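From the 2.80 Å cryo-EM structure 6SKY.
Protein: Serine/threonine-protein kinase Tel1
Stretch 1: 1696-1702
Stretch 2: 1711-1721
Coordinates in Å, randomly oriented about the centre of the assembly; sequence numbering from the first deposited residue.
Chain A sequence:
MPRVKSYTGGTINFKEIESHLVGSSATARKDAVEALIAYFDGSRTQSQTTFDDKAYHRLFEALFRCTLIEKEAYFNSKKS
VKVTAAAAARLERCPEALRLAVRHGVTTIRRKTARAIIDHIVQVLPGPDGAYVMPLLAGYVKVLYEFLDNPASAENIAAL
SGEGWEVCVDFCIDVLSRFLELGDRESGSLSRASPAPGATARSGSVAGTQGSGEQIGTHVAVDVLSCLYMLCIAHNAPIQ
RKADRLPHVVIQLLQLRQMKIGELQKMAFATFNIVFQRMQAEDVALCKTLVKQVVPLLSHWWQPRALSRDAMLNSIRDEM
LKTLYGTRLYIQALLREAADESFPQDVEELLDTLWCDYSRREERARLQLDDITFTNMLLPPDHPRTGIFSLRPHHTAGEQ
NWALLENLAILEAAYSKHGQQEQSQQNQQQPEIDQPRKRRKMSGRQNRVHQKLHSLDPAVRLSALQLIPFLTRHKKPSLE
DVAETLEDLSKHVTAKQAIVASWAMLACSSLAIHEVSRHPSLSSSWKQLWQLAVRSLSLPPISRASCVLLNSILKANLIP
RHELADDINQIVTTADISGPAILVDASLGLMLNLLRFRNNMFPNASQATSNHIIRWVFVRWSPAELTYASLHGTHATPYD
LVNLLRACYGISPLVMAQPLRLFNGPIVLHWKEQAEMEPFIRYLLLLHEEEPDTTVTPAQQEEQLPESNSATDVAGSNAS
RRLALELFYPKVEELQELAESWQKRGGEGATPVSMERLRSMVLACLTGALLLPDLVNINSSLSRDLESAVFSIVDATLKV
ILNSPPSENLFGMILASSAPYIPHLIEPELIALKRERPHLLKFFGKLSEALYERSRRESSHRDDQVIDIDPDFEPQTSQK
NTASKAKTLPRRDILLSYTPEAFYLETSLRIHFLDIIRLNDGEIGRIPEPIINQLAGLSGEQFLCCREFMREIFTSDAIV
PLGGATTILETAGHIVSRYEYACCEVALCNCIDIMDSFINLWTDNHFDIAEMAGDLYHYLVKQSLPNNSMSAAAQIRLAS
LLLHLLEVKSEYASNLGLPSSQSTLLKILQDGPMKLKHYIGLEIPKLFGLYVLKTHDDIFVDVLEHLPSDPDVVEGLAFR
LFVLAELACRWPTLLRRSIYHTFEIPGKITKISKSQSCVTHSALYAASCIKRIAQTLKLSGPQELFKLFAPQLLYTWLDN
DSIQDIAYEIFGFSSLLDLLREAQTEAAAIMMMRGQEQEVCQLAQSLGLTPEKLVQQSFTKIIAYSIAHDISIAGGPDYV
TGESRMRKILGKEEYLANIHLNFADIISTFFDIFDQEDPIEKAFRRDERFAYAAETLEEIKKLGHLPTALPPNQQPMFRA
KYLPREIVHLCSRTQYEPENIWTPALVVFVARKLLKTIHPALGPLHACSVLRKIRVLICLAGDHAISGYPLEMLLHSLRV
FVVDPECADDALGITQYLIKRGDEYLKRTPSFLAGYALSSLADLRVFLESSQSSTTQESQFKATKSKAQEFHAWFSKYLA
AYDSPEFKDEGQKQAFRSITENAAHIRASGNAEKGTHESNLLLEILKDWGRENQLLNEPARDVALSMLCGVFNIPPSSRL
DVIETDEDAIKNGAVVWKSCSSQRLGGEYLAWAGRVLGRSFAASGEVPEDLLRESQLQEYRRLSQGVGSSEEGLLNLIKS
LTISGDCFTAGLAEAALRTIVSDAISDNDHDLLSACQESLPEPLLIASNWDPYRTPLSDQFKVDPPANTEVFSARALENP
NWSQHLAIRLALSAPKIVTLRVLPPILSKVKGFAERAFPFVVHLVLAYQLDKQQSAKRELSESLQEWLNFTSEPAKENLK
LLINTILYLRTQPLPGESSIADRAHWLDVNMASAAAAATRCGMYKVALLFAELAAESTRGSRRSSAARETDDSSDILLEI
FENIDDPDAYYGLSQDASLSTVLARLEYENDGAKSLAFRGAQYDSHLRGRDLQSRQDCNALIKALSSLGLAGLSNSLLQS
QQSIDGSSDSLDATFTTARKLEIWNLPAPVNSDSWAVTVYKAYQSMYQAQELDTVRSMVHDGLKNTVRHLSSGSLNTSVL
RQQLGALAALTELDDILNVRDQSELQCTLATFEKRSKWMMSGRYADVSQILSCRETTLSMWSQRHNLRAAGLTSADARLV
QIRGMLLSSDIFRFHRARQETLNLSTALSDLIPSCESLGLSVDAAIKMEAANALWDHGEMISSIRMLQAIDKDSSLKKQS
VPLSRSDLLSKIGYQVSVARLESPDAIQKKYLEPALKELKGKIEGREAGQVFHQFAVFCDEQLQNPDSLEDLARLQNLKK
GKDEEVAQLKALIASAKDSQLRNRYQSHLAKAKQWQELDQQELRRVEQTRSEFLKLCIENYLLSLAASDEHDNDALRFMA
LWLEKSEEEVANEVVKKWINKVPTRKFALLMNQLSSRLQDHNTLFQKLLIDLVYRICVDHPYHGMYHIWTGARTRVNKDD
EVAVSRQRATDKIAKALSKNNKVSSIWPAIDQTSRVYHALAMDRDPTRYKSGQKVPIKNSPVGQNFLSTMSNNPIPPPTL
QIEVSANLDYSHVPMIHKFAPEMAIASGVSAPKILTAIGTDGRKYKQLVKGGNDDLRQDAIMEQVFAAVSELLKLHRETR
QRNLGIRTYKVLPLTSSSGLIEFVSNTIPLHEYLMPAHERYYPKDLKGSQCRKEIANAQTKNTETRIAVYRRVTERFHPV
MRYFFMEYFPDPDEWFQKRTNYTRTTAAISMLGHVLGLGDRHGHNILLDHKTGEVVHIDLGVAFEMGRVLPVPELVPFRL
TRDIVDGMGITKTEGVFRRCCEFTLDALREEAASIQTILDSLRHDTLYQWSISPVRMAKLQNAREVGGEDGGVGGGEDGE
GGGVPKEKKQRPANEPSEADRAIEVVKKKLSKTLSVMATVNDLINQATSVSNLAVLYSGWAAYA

Stretch 1 (1696-1702) ALRTIVS
Stretch 2 1711-1721: DLLSACQESLP

The two stretches form a small, purely apolar contact in which three side chains of one helix meet two from the other helix and one from the residue just past its end, without a hydrogen bond between them. Stretch 1 is helical throughout, 1696-1702, within a helix that extends beyond both ends; its phi lies between -57° and -68° and its psi between -36° and -52°. Stretch 2 enters already helical and remains so from 1711 to 1719. The N-to-C directions of the two helices make an angle of 135° (signed crossing angle -135°), an obliquely antiparallel arrangement, and their axes approach to 10.8 Å. The register is set by V1701 and C1716, whose CA atoms lie 7.2 Å apart.

Backbone hydrogen bonds of the i to i+4 type fix each helix: I1700 N to A1696 O and V1701 N to L1697 O in the first, C1716 N to L1712 O and S1719 N to A1715 O in the second, each 2.9 Å. L1720 leaves helical geometry at phi/psi -114/141, yet its N still bonds to C1716 O at 3.0 Å, which ties it to the last turn. P1721 (-69/163) then occupies the N-cap position of the next helix.

The contacting residues of stretch 2, L1712, C1716 and L1720, are spaced four apart, and all three direct CA-to-CB toward stretch 1. The opposed directions show in the pairing: I1700 meets L1712 and C1716, V1701 meets C1716 and L1720, and L1697 meets L1720. I1700, with chi1 m and chi2 t, points toward stretch 2 and places CG2 4.2 Å from L1712 CD2 and 4.3 Å from C1716 SG. L1712 is t,p. C1716, chi1 m, also receives V1701, whose CG2 lies 4.1 Å from its SG, so the sulfur contacts methyl groups of two successive residues.

V1701 points sideways with chi1 t, and its CG2 comes within 4.0 Å of L1720 CD1. L1697, m,t, also starts sideways, but its end comes nearer, bringing CD2 to 4.3 Å from the same L1720 CD1. L1720 is m,t and has the largest area covered by the opposite stretch, 48 Å². The separations of 4.0 to 4.3 Å are those of van der Waals packing, and the total buried surface is a modest 237 Å².

Two serines of stretch 2 bond to their own helix: S1714 OG (chi1 p) donates to D1711 O at 2.5 Å, and S1719 OG (chi1 m) to A1715 O at 2.9 Å.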

# COMPACT_ATOMS: atom_id res chain seq x y z
N ALA A 1696 0.69 -15.03 -72.75
CA ALA A 1696 0.49 -16.05 -71.73
C ALA A 1696 -0.98 -16.40 -71.57
O ALA A 1696 -1.34 -17.58 -71.51
CB ALA A 1696 1.07 -15.58 -70.40
N LEU A 1697 -1.84 -15.39 -71.49
CA LEU A 1697 -3.26 -15.67 -71.31
C LEU A 1697 -3.85 -16.39 -72.51
O LEU A 1697 -4.70 -17.27 -72.35
CB LEU A 1697 -4.02 -14.38 -71.03
CG LEU A 1697 -3.85 -13.80 -69.63
CD1 LEU A 1697 -4.64 -12.52 -69.49
CD2 LEU A 1697 -4.28 -14.81 -68.60
N ARG A 1698 -3.42 -16.04 -73.72
CA ARG A 1698 -3.91 -16.75 -74.90
C ARG A 1698 -3.52 -18.22 -74.85
O ARG A 1698 -4.36 -19.10 -75.04
CB ARG A 1698 -3.39 -16.09 -76.18
CG ARG A 1698 -4.33 -15.04 -76.74
CD ARG A 1698 -3.88 -14.52 -78.09
NE ARG A 1698 -3.22 -13.22 -78.01
CZ ARG A 1698 -1.92 -13.03 -78.14
NH1 ARG A 1698 -1.12 -14.07 -78.38
NH2 ARG A 1698 -1.41 -11.82 -78.05
N THR A 1699 -2.25 -18.50 -74.56
CA THR A 1699 -1.82 -19.89 -74.44
C THR A 1699 -2.63 -20.64 -73.39
O THR A 1699 -3.15 -21.73 -73.66
CB THR A 1699 -0.34 -19.95 -74.09
OG1 THR A 1699 0.42 -19.31 -75.11
CG2 THR A 1699 0.11 -21.39 -73.98
N ILE A 1700 -2.75 -20.07 -72.19
CA ILE A 1700 -3.43 -20.76 -71.10
C ILE A 1700 -4.88 -21.03 -71.46
O ILE A 1700 -5.36 -22.17 -71.35
CB ILE A 1700 -3.32 -19.95 -69.80
CG1 ILE A 1700 -1.90 -19.99 -69.27
CG2 ILE A 1700 -4.27 -20.48 -68.77
CD1 ILE A 1700 -1.66 -19.02 -68.15
N VAL A 1701 -5.61 -20.00 -71.88
CA VAL A 1701 -7.04 -20.18 -72.10
C VAL A 1701 -7.30 -21.11 -73.28
O VAL A 1701 -8.23 -21.91 -73.26
CB VAL A 1701 -7.74 -18.83 -72.27
CG1 VAL A 1701 -9.21 -19.03 -72.57
CG2 VAL A 1701 -7.57 -17.99 -71.03
N SER A 1702 -6.47 -21.03 -74.33
CA SER A 1702 -6.67 -21.91 -75.46
C SER A 1702 -6.41 -23.36 -75.08
O SER A 1702 -7.21 -24.25 -75.40
CB SER A 1702 -5.78 -21.49 -76.62
OG SER A 1702 -4.48 -22.03 -76.47
N ASP A 1711 -11.03 -27.81 -64.07
CA ASP A 1711 -10.48 -27.02 -62.98
C ASP A 1711 -9.91 -25.71 -63.49
O ASP A 1711 -10.22 -24.63 -62.97
CB ASP A 1711 -9.40 -27.83 -62.25
CG ASP A 1711 -9.97 -28.68 -61.12
OD1 ASP A 1711 -10.95 -28.24 -60.48
OD2 ASP A 1711 -9.43 -29.78 -60.88
N LEU A 1712 -9.07 -25.78 -64.53
CA LEU A 1712 -8.50 -24.56 -65.09
C LEU A 1712 -9.55 -23.69 -65.75
O LEU A 1712 -9.44 -22.46 -65.73
CB LEU A 1712 -7.40 -24.92 -66.08
CG LEU A 1712 -6.59 -23.74 -66.59
CD1 LEU A 1712 -6.09 -22.92 -65.42
CD2 LEU A 1712 -5.44 -24.25 -67.39
N LEU A 1713 -10.59 -24.30 -66.33
CA LEU A 1713 -11.68 -23.51 -66.87
C LEU A 1713 -12.40 -22.74 -65.78
O LEU A 1713 -12.73 -21.57 -65.95
CB LEU A 1713 -12.66 -24.41 -67.62
CG LEU A 1713 -12.38 -24.58 -69.10
CD1 LEU A 1713 -13.46 -25.40 -69.74
CD2 LEU A 1713 -12.27 -23.21 -69.75
N SER A 1714 -12.68 -23.40 -64.66
CA SER A 1714 -13.33 -22.71 -63.55
C SER A 1714 -12.42 -21.63 -62.97
O SER A 1714 -12.92 -20.64 -62.43
CB SER A 1714 -13.72 -23.71 -62.47
OG SER A 1714 -12.62 -24.54 -62.12
N ALA A 1715 -11.11 -21.82 -63.06
CA ALA A 1715 -10.20 -20.76 -62.63
C ALA A 1715 -10.27 -19.56 -63.57
O ALA A 1715 -10.33 -18.41 -63.12
CB ALA A 1715 -8.77 -21.29 -62.56
N CYS A 1716 -10.28 -19.81 -64.88
CA CYS A 1716 -10.29 -18.72 -65.85
C CYS A 1716 -11.61 -17.95 -65.81
O CYS A 1716 -11.62 -16.72 -65.81
CB CYS A 1716 -10.03 -19.25 -67.25
SG CYS A 1716 -8.38 -19.91 -67.52
N GLN A 1717 -12.73 -18.67 -65.78
CA GLN A 1717 -14.03 -18.00 -65.81
C GLN A 1717 -14.27 -17.12 -64.59
O GLN A 1717 -15.20 -16.31 -64.61
CB GLN A 1717 -15.16 -19.03 -65.90
CG GLN A 1717 -15.05 -20.01 -67.07
CD GLN A 1717 -15.63 -19.48 -68.35
OE1 GLN A 1717 -16.37 -18.50 -68.36
NE2 GLN A 1717 -15.32 -20.14 -69.46
N GLU A 1718 -13.47 -17.26 -63.54
CA GLU A 1718 -13.61 -16.44 -62.35
C GLU A 1718 -12.44 -15.50 -62.12
O GLU A 1718 -12.54 -14.61 -61.27
CB GLU A 1718 -13.79 -17.33 -61.12
CG GLU A 1718 -14.84 -18.39 -61.32
CD GLU A 1718 -15.42 -18.91 -60.03
OE1 GLU A 1718 -15.39 -18.16 -59.03
OE2 GLU A 1718 -15.90 -20.06 -60.02
N SER A 1719 -11.34 -15.66 -62.85
CA SER A 1719 -10.25 -14.70 -62.80
C SER A 1719 -10.31 -13.65 -63.89
O SER A 1719 -9.82 -12.53 -63.69
CB SER A 1719 -8.91 -15.43 -62.90
OG SER A 1719 -8.74 -16.31 -61.81
N LEU A 1720 -10.90 -13.96 -65.03
CA LEU A 1720 -10.88 -13.04 -66.15
C LEU A 1720 -12.29 -12.53 -66.45
O LEU A 1720 -13.25 -13.30 -66.38
CB LEU A 1720 -10.31 -13.69 -67.40
CG LEU A 1720 -8.96 -14.41 -67.28
CD1 LEU A 1720 -8.55 -14.94 -68.62
CD2 LEU A 1720 -7.90 -13.49 -66.72
N PRO A 1721 -12.44 -11.26 -66.79
CA PRO A 1721 -13.72 -10.78 -67.31
C PRO A 1721 -13.98 -11.36 -68.69
O PRO A 1721 -13.08 -11.87 -69.37
CB PRO A 1721 -13.54 -9.26 -67.36
CG PRO A 1721 -12.08 -9.05 -67.37
CD PRO A 1721 -11.48 -10.16 -66.58